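Local coordinates for protein putative oxidoreductase yhhX (Escherichia coli K-12, PDB 3F4L) that probably works as an NAD(P)-dependent oxidoreductase of the Gfo/Idh/MocA family, possibly as a scyllo-inositol dehydrogenase that uses NADP+, at residues 5-10 and 17-22; 31-36 and 64-69; 135-140 and 289-294. One frame throughout, in Å; residues are numbered along the deposited sequence.

Interaction 1 (5-10 and 17-22); sequences CAFIGF and YHLPYV
Phe7 of strand 3-8 reaches out to His18, Leu19 and Val22 on helix 12-22, and its ring is the centre of this buried contact. The aromatic part is an offset edge-to-face pair: the Phe7 ring presents its edge to the face of the His18 imidazole, with centroids 5.7 Å apart and planes at 66°. With CG anti to its own carbonyl carbon (chi1 -70°), the Phe7 ring points from the strand at the helix, its CE2 corner 3.6 Å from His18 CB.

The apolar contacts continue along the ring and beyond it. Leu19 CD1 lies obliquely 3.6 Å from Phe7 CE1, the two side chains running past one another in opposite directions. Val22 CG2 is near the ring plane, 4.4 Å from Phe7 CZ, while its other methyl, CG1, is at the same looser spacing from Cys5 SG. Leu19 CD2, the second branch, meets the edge of the Phe10 ring, 3.8 Å from Phe10 CE1.

Cutting the Phe7 ring back to an alanine is likely to open a gap between strand and helix, leaving the His18 face without its edge partner and the Leu19 side chain freer to turn.

Segments 5-8 and 17-22 run nearly antiparallel, their axes at 163°, as expected for the first half of a Rossmann beta-alpha-beta unit. Between them the chain turns through Gly9, whose backbone angles call for glycine, consistent with the glycine-rich dinucleotide-binding loop of this fold. The bonding across is wholly apolar and aromatic, while both imidazole nitrogens of His18 are taken by Tyr302 and Glu95, so the histidine joins an oily strand-helix interface to a polar network on its other atoms.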
loop_
_atom_site.group_PDB
_atom_site.type_symbol
_atom_site.label_atom_id
_atom_site.label_comp_id
_atom_site.label_asym_id
_atom_site.label_seq_id
_atom_site.Cartn_x
_atom_site.Cartn_y
_atom_site.Cartn_z
ATOM N N CYS A 5 -10.132 39.989 13.293
ATOM C CA CYS A 5 -10.109 38.665 13.882
ATOM C C CYS A 5 -9.275 38.694 15.152
ATOM O O CYS A 5 -8.657 39.716 15.481
ATOM C CB CYS A 5 -9.539 37.653 12.883
ATOM S SG CYS A 5 -7.844 37.995 12.309
ATOM N N ALA A 6 -9.270 37.580 15.871
ATOM C CA ALA A 6 -8.502 37.476 17.098
ATOM C C ALA A 6 -8.055 36.040 17.320
ATOM O O ALA A 6 -8.743 35.098 16.944
ATOM C CB ALA A 6 -9.332 37.960 18.279
ATOM N N PHE A 7 -6.893 35.870 17.934
ATOM C CA PHE A 7 -6.401 34.532 18.192
ATOM C C PHE A 7 -6.405 34.174 19.657
ATOM O O PHE A 7 -6.062 34.993 20.511
ATOM C CB PHE A 7 -4.970 34.364 17.672
ATOM C CG PHE A 7 -4.869 34.363 16.191
ATOM C CD1 PHE A 7 -4.905 35.555 15.476
ATOM C CD2 PHE A 7 -4.772 33.160 15.497
ATOM C CE1 PHE A 7 -4.848 35.545 14.081
ATOM C CE2 PHE A 7 -4.713 33.135 14.110
ATOM C CZ PHE A 7 -4.752 34.325 13.399
ATOM N N ILE A 8 -6.819 32.944 19.942
ATOM C CA ILE A 8 -6.787 32.433 21.300
ATOM C C ILE A 8 -5.584 31.503 21.251
ATOM O O ILE A 8 -5.655 30.407 20.679
ATOM C CB ILE A 8 -8.023 31.592 21.655
ATOM C CG1 ILE A 8 -9.304 32.396 21.418
ATOM C CG2 ILE A 8 -7.930 31.146 23.105
ATOM C CD1 ILE A 8 -9.369 33.674 22.173
ATOM N N GLY A 9 -4.479 31.952 21.828
ATOM C CA GLY A 9 -3.269 31.161 21.829
ATOM C C GLY A 9 -2.212 31.835 20.978
ATOM O O GLY A 9 -2.495 32.329 19.883
ATOM N N PHE A 10 -0.985 31.871 21.476
ATOM C CA PHE A 10 0.092 32.493 20.723
ATOM C C PHE A 10 1.328 31.603 20.738
ATOM O O PHE A 10 2.400 32.025 21.151
ATOM C CB PHE A 10 0.423 33.870 21.308
ATOM C CG PHE A 10 1.356 34.682 20.452
ATOM C CD1 PHE A 10 1.097 34.860 19.101
ATOM C CD2 PHE A 10 2.476 35.296 21.005
ATOM C CE1 PHE A 10 1.935 35.641 18.305
ATOM C CE2 PHE A 10 3.321 36.081 20.219
ATOM C CZ PHE A 10 3.044 36.251 18.864
ATOM N N TYR A 17 1.898 29.011 11.134
ATOM C CA TYR A 17 0.892 28.645 10.153
ATOM C C TYR A 17 -0.280 29.592 9.952
ATOM O O TYR A 17 -1.064 29.403 9.025
ATOM C CB TYR A 17 0.382 27.243 10.459
ATOM C CG TYR A 17 1.485 26.212 10.427
ATOM C CD1 TYR A 17 2.086 25.844 9.223
ATOM C CD2 TYR A 17 1.930 25.604 11.600
ATOM C CE1 TYR A 17 3.101 24.891 9.189
ATOM C CE2 TYR A 17 2.944 24.651 11.577
ATOM C CZ TYR A 17 3.523 24.299 10.369
ATOM O OH TYR A 17 4.520 23.352 10.337
ATOM N N HIS A 18 -0.403 30.608 10.794
ATOM C CA HIS A 18 -1.495 31.561 10.645
ATOM C C HIS A 18 -1.045 32.981 10.322
ATOM O O HIS A 18 -1.351 33.511 9.255
ATOM C CB HIS A 18 -2.347 31.580 11.917
ATOM C CG HIS A 18 -3.109 30.312 12.146
ATOM N ND1 HIS A 18 -4.333 30.064 11.562
ATOM C CD2 HIS A 18 -2.815 29.213 12.882
ATOM C CE1 HIS A 18 -4.762 28.870 11.932
ATOM N NE2 HIS A 18 -3.859 28.331 12.735
ATOM N N LEU A 19 -0.311 33.597 11.243
ATOM C CA LEU A 19 0.123 34.976 11.066
ATOM C C LEU A 19 0.866 35.306 9.774
ATOM O O LEU A 19 0.592 36.334 9.150
ATOM C CB LEU A 19 0.927 35.419 12.300
ATOM C CG LEU A 19 0.157 36.212 13.379
ATOM C CD1 LEU A 19 -1.327 35.867 13.359
ATOM C CD2 LEU A 19 0.750 35.955 14.748
ATOM N N PRO A 20 1.800 34.439 9.342
ATOM C CA PRO A 20 2.515 34.757 8.099
ATOM C C PRO A 20 1.557 34.998 6.933
ATOM O O PRO A 20 1.807 35.835 6.063
ATOM C CB PRO A 20 3.392 33.520 7.874
ATOM C CG PRO A 20 3.669 33.041 9.278
ATOM C CD PRO A 20 2.299 33.184 9.936
ATOM N N TYR A 21 0.453 34.263 6.932
ATOM C CA TYR A 21 -0.548 34.352 5.875
ATOM C C TYR A 21 -1.568 35.468 6.096
ATOM O O TYR A 21 -1.964 36.162 5.153
ATOM C CB TYR A 21 -1.268 33.003 5.758
ATOM C CG TYR A 21 -0.356 31.887 5.317
ATOM C CD1 TYR A 21 -0.018 31.726 3.966
ATOM C CD2 TYR A 21 0.217 31.024 6.245
ATOM C CE1 TYR A 21 0.857 30.743 3.560
ATOM C CE2 TYR A 21 1.106 30.029 5.849
ATOM C CZ TYR A 21 1.421 29.895 4.507
ATOM O OH TYR A 21 2.293 28.915 4.124
ATOM N N VAL A 22 -1.998 35.631 7.341
ATOM C CA VAL A 22 -2.969 36.651 7.682
ATOM C C VAL A 22 -2.377 38.050 7.566
ATOM O O VAL A 22 -3.046 38.975 7.096
ATOM C CB VAL A 22 -3.511 36.425 9.107
ATOM C CG1 VAL A 22 -4.420 37.595 9.527
ATOM C CG2 VAL A 22 -4.291 35.116 9.138
#

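Interaction 2 (31-36 and 64-69); sequences VAHIFR and PDVKLV
His33 and Val66 meet above the strand that separates them: their side chains cross at a slant, and the imidazole turns its edge, not a face, to the valine. Val66 CG2 lies in the plane of the His33 ring, 3.8 Å from His33 CD2. Both groups get there by the same choice of first torsion, His33 CG and Val66 CG2 each lying anti to their own carbonyl carbon (chi1 of His33 -50°). The same valine methyl also approaches Ala32 CB, at a looser 4.5 Å, so that one methyl serves both residues. Ala32 and Val66 have the nearest CA atoms of the two segments, 7.3 Å apart.

Strands 29-35 and 66-71 are not neighbours in the parallel Rossmann sheet; strand 3-8 runs between them and pairs with each, Ala32 with Cys5 and Leu68 with Ala6 by backbone hydrogen bonds. The contact thus bridges the sheet across its central strand. At the polar end of the ring, His33 NE2 is hydrogen-bonded to Asp63, just ahead of the second strand. The imidazole therefore uses a carbon edge for van der Waals packing and a nitrogen for a polar tie, which would limit its freedom to flip.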
loop_
_atom_site.group_PDB
_atom_site.type_symbol
_atom_site.label_atom_id
_atom_site.label_comp_id
_atom_site.label_asym_id
_atom_site.label_seq_id
_atom_site.Cartn_x
_atom_site.Cartn_y
_atom_site.Cartn_z
ATOM N N VAL A 31 -5.746 41.780 12.479
ATOM C CA VAL A 31 -5.672 41.049 13.742
ATOM C C VAL A 31 -5.798 42.051 14.874
ATOM O O VAL A 31 -4.851 42.768 15.193
ATOM C CB VAL A 31 -4.331 40.277 13.863
ATOM C CG1 VAL A 31 -4.268 39.525 15.202
ATOM C CG2 VAL A 31 -4.205 39.294 12.700
ATOM N N ALA A 32 -6.976 42.095 15.482
ATOM C CA ALA A 32 -7.242 43.050 16.551
ATOM C C ALA A 32 -6.716 42.642 17.916
ATOM O O ALA A 32 -6.235 43.484 18.670
ATOM C CB ALA A 32 -8.739 43.319 16.637
ATOM N N HIS A 33 -6.808 41.354 18.232
ATOM C CA HIS A 33 -6.352 40.861 19.524
ATOM C C HIS A 33 -5.721 39.488 19.424
ATOM O O HIS A 33 -6.042 38.694 18.546
ATOM C CB HIS A 33 -7.517 40.693 20.497
ATOM C CG HIS A 33 -8.407 41.887 20.610
ATOM N ND1 HIS A 33 -8.113 42.963 21.418
ATOM C CD2 HIS A 33 -9.600 42.161 20.034
ATOM C CE1 HIS A 33 -9.090 43.850 21.337
ATOM N NE2 HIS A 33 -10.004 43.386 20.503
ATOM N N ILE A 34 -4.838 39.220 20.368
ATOM C CA ILE A 34 -4.229 37.916 20.489
ATOM C C ILE A 34 -4.182 37.653 21.979
ATOM O O ILE A 34 -3.479 38.335 22.720
ATOM C CB ILE A 34 -2.822 37.844 19.887
ATOM C CG1 ILE A 34 -2.919 37.838 18.353
ATOM C CG2 ILE A 34 -2.125 36.554 20.365
ATOM C CD1 ILE A 34 -1.586 37.600 17.657
ATOM N N PHE A 35 -4.991 36.691 22.410
ATOM C CA PHE A 35 -5.063 36.289 23.801
ATOM C C PHE A 35 -4.027 35.209 24.064
ATOM O O PHE A 35 -3.722 34.404 23.185
ATOM C CB PHE A 35 -6.450 35.724 24.117
ATOM C CG PHE A 35 -6.510 34.929 25.399
ATOM C CD1 PHE A 35 -6.722 35.562 26.619
ATOM C CD2 PHE A 35 -6.329 33.547 25.385
ATOM C CE1 PHE A 35 -6.749 34.824 27.807
ATOM C CE2 PHE A 35 -6.354 32.803 26.565
ATOM C CZ PHE A 35 -6.565 33.442 27.777
ATOM N N ARG A 36 -3.479 35.216 25.272
ATOM C CA ARG A 36 -2.521 34.210 25.716
ATOM C C ARG A 36 -2.515 34.248 27.232
ATOM O O ARG A 36 -2.630 35.317 27.832
ATOM C CB ARG A 36 -1.108 34.459 25.161
ATOM C CG ARG A 36 -0.785 35.893 24.783
ATOM C CD ARG A 36 0.131 36.566 25.774
ATOM N NE ARG A 36 -0.587 37.439 26.691
ATOM C CZ ARG A 36 -0.211 38.679 26.987
ATOM N NH1 ARG A 36 0.875 39.199 26.437
ATOM N NH2 ARG A 36 -0.923 39.401 27.835
ATOM N N PRO A 64 -16.923 44.324 19.681
ATOM C CA PRO A 64 -17.971 44.372 18.654
ATOM C C PRO A 64 -17.472 44.134 17.231
ATOM O O PRO A 64 -18.173 43.551 16.404
ATOM C CB PRO A 64 -18.544 45.781 18.814
ATOM C CG PRO A 64 -18.323 46.072 20.267
ATOM C CD PRO A 64 -16.924 45.564 20.478
ATOM N N ASP A 65 -16.256 44.588 16.951
ATOM C CA ASP A 65 -15.697 44.456 15.616
ATOM C C ASP A 65 -15.010 43.135 15.292
ATOM O O ASP A 65 -14.617 42.921 14.149
ATOM C CB ASP A 65 -14.742 45.616 15.346
ATOM C CG ASP A 65 -15.405 46.966 15.545
ATOM O OD1 ASP A 65 -16.467 47.214 14.919
ATOM O OD2 ASP A 65 -14.867 47.778 16.331
ATOM N N VAL A 66 -14.857 42.253 16.276
ATOM C CA VAL A 66 -14.230 40.958 16.009
ATOM C C VAL A 66 -15.277 40.019 15.423
ATOM O O VAL A 66 -16.316 39.783 16.040
ATOM C CB VAL A 66 -13.649 40.313 17.295
ATOM C CG1 VAL A 66 -13.218 38.876 17.002
ATOM C CG2 VAL A 66 -12.458 41.121 17.790
ATOM N N LYS A 67 -15.002 39.484 14.235
ATOM C CA LYS A 67 -15.943 38.581 13.572
ATOM C C LYS A 67 -15.465 37.137 13.556
ATOM O O LYS A 67 -16.265 36.212 13.410
ATOM C CB LYS A 67 -16.189 39.043 12.131
ATOM C CG LYS A 67 -16.780 40.442 12.017
ATOM C CD LYS A 67 -18.260 40.479 12.387
ATOM C CE LYS A 67 -19.130 39.991 11.229
ATOM N NZ LYS A 67 -20.586 40.309 11.418
ATOM N N LEU A 68 -14.158 36.937 13.686
ATOM C CA LEU A 68 -13.613 35.583 13.682
ATOM C C LEU A 68 -12.611 35.372 14.807
ATOM O O LEU A 68 -11.709 36.184 15.015
ATOM C CB LEU A 68 -12.932 35.273 12.338
ATOM C CG LEU A 68 -12.262 33.884 12.302
ATOM C CD1 LEU A 68 -13.325 32.785 12.181
ATOM C CD2 LEU A 68 -11.262 33.815 11.143
ATOM N N VAL A 69 -12.788 34.282 15.539
ATOM C CA VAL A 69 -11.887 33.927 16.628
ATOM C C VAL A 69 -11.180 32.639 16.206
ATOM O O VAL A 69 -11.826 31.687 15.787
ATOM C CB VAL A 69 -12.667 33.698 17.943
ATOM C CG1 VAL A 69 -11.743 33.155 19.008
ATOM C CG2 VAL A 69 -13.292 35.029 18.402
#

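Interaction 3 (135-140 and 289-294); sequences KKAIES and EEMKPE
Met291 (built as selenomethionine) of strand 286-291 pushes its side chain against Lys136 and Ala137 of helix 129-140. The apolar part centres on its last two atoms: SE lies 4.1 Å from Ala137 CB, while CE is 3.8 Å from the backbone N of Ala137 and rests along the methylenes of Lys136. The lysine chain is extended until its last torsion, then bends (chi4 -68°), which brings NZ to 3.5 Å from Met291 CE.

The charged part is looser. Glu294 crosses Lys136 at about a right angle and sets OE2 3.3 Å from the lysine CD, yet the same oxygen is 4.8 Å from NZ, too far for a salt bridge. Any attraction there is probably long-range.

Within segment 135-140, Lys135 NZ forms a salt bridge with Glu139 OE2 at 2.9 Å, and Ser140 OG gives a hydrogen bond of 2.7 Å to Ala137 O.

Helix 129-140 thus lies against strand 286-291, the outermost of the mixed sheet within this chain, in the C-terminal domain. Phe245 of strand 243-247 touches both Ala137 and Met291, and on another side Lys135 and Ile138 pack on Leu186 of helix 171-187.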
loop_
_atom_site.group_PDB
_atom_site.type_symbol
_atom_site.label_atom_id
_atom_site.label_comp_id
_atom_site.label_asym_id
_atom_site.label_seq_id
_atom_site.Cartn_x
_atom_site.Cartn_y
_atom_site.Cartn_z
ATOM N N LYS A 135 -5.406 16.439 -7.199
ATOM C CA LYS A 135 -6.817 16.786 -7.364
ATOM C C LYS A 135 -7.055 17.206 -8.818
ATOM O O LYS A 135 -8.023 16.778 -9.448
ATOM C CB LYS A 135 -7.191 17.934 -6.403
ATOM C CG LYS A 135 -8.667 18.350 -6.408
ATOM C CD LYS A 135 -8.985 19.330 -5.265
ATOM C CE LYS A 135 -10.409 19.904 -5.350
ATOM N NZ LYS A 135 -10.607 20.664 -6.622
ATOM N N LYS A 136 -6.165 18.033 -9.355
ATOM C CA LYS A 136 -6.309 18.483 -10.729
ATOM C C LYS A 136 -6.271 17.272 -11.658
ATOM O O LYS A 136 -7.102 17.148 -12.562
ATOM C CB LYS A 136 -5.194 19.473 -11.087
ATOM C CG LYS A 136 -5.272 20.015 -12.517
ATOM C CD LYS A 136 -4.131 20.983 -12.789
ATOM C CE LYS A 136 -4.000 21.307 -14.279
ATOM N NZ LYS A 136 -3.547 20.112 -15.071
ATOM N N ALA A 137 -5.312 16.377 -11.426
ATOM C CA ALA A 137 -5.195 15.172 -12.241
ATOM C C ALA A 137 -6.490 14.365 -12.154
ATOM O O ALA A 137 -7.048 13.960 -13.176
ATOM C CB ALA A 137 -4.012 14.319 -11.774
ATOM N N ILE A 138 -6.972 14.128 -10.938
ATOM C CA ILE A 138 -8.211 13.375 -10.772
ATOM C C ILE A 138 -9.371 14.053 -11.510
ATOM O O ILE A 138 -10.111 13.400 -12.255
ATOM C CB ILE A 138 -8.567 13.208 -9.273
ATOM C CG1 ILE A 138 -7.580 12.241 -8.620
ATOM C CG2 ILE A 138 -9.991 12.682 -9.117
ATOM C CD1 ILE A 138 -7.706 12.155 -7.108
ATOM N N GLU A 139 -9.504 15.365 -11.331
ATOM C CA GLU A 139 -10.587 16.106 -11.960
ATOM C C GLU A 139 -10.413 16.339 -13.461
ATOM O O GLU A 139 -11.334 16.826 -14.107
ATOM C CB GLU A 139 -10.794 17.454 -11.248
ATOM C CG GLU A 139 -11.052 17.336 -9.743
ATOM C CD GLU A 139 -11.388 18.669 -9.084
ATOM O OE1 GLU A 139 -10.951 19.724 -9.594
ATOM O OE2 GLU A 139 -12.077 18.667 -8.043
ATOM N N SER A 140 -9.259 15.985 -14.027
ATOM C CA SER A 140 -9.042 16.198 -15.464
ATOM C C SER A 140 -9.817 15.214 -16.338
ATOM O O SER A 140 -10.140 15.520 -17.488
ATOM C CB SER A 140 -7.556 16.094 -15.818
ATOM O OG SER A 140 -7.126 14.744 -15.787
ATOM N N GLU A 289 2.598 13.165 -19.639
ATOM C CA GLU A 289 2.499 14.571 -19.261
ATOM C C GLU A 289 3.232 14.834 -17.953
ATOM O O GLU A 289 3.148 14.038 -17.019
ATOM C CB GLU A 289 1.035 14.963 -19.036
ATOM C CG GLU A 289 0.425 15.895 -20.043
ATOM C CD GLU A 289 -0.811 16.593 -19.487
ATOM O OE1 GLU A 289 -0.668 17.702 -18.925
ATOM O OE2 GLU A 289 -1.923 16.028 -19.594
ATOM N N GLU A 290 3.956 15.944 -17.886
ATOM C CA GLU A 290 4.630 16.323 -16.654
ATOM C C GLU A 290 3.925 17.596 -16.242
ATOM O O GLU A 290 3.941 18.581 -16.977
ATOM C CB GLU A 290 6.127 16.574 -16.863
ATOM C CG GLU A 290 6.961 15.297 -16.932
ATOM C CD GLU A 290 8.422 15.520 -16.568
ATOM O OE1 GLU A 290 9.036 16.458 -17.123
ATOM O OE2 GLU A 290 8.958 14.752 -15.732
HETATM N N MSE A 291 3.278 17.551 -15.083
HETATM C CA MSE A 291 2.520 18.683 -14.556
HETATM C C MSE A 291 3.326 19.497 -13.555
HETATM O O MSE A 291 3.939 18.945 -12.636
HETATM C CB MSE A 291 1.257 18.190 -13.839
HETATM C CG MSE A 291 0.250 17.465 -14.700
HETATM SE SE MSE A 291 -0.949 16.395 -13.600
HETATM C CE MSE A 291 -2.047 17.807 -12.850
ATOM N N LYS A 292 3.317 20.812 -13.727
ATOM C CA LYS A 292 4.020 21.679 -12.794
ATOM C C LYS A 292 3.111 21.761 -11.566
ATOM O O LYS A 292 1.905 21.950 -11.697
ATOM C CB LYS A 292 4.231 23.063 -13.415
ATOM C CG LYS A 292 5.130 23.976 -12.601
ATOM C CD LYS A 292 5.753 25.066 -13.472
ATOM C CE LYS A 292 4.691 25.919 -14.155
ATOM N NZ LYS A 292 3.843 26.634 -13.162
ATOM N N PRO A 293 3.675 21.602 -10.361
ATOM C CA PRO A 293 2.885 21.659 -9.129
ATOM C C PRO A 293 1.986 22.882 -9.062
ATOM O O PRO A 293 2.428 23.994 -9.330
ATOM C CB PRO A 293 3.945 21.695 -8.038
ATOM C CG PRO A 293 5.078 20.952 -8.640
ATOM C CD PRO A 293 5.111 21.484 -10.046
ATOM N N GLU A 294 0.722 22.668 -8.716
ATOM C CA GLU A 294 -0.208 23.776 -8.567
ATOM C C GLU A 294 0.332 24.524 -7.358
ATOM O O GLU A 294 0.905 23.906 -6.465
ATOM C CB GLU A 294 -1.618 23.254 -8.287
ATOM C CG GLU A 294 -2.240 22.497 -9.449
ATOM C CD GLU A 294 -2.482 23.384 -10.661
ATOM O OE1 GLU A 294 -3.259 24.360 -10.550
ATOM O OE2 GLU A 294 -1.892 23.107 -11.725
#

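How the interactions relate
Interactions 1 and 2 belong to the same Rossmann sheet, their centres 10 Å apart. Interaction 1 contains strand 3-8, and interaction 2 joins the strands on either side of it. Probable backbone hydrogen bonds tie them: Phe7 O to Phe35 N at 2.8 Å and Gly9 N to Phe35 O at 2.9 Å. Interaction 1 covers one face of that strand with helix 12-22; interaction 2 passes over the other, near Ala6. The loop that follows strand 3-8, where this family usually binds its dinucleotide, starts within interaction 1. Interaction 3 lies in the C-terminal domain, its centre about 31 Å from that of interaction 1 and 38 Å from that of interaction 2, and touches neither.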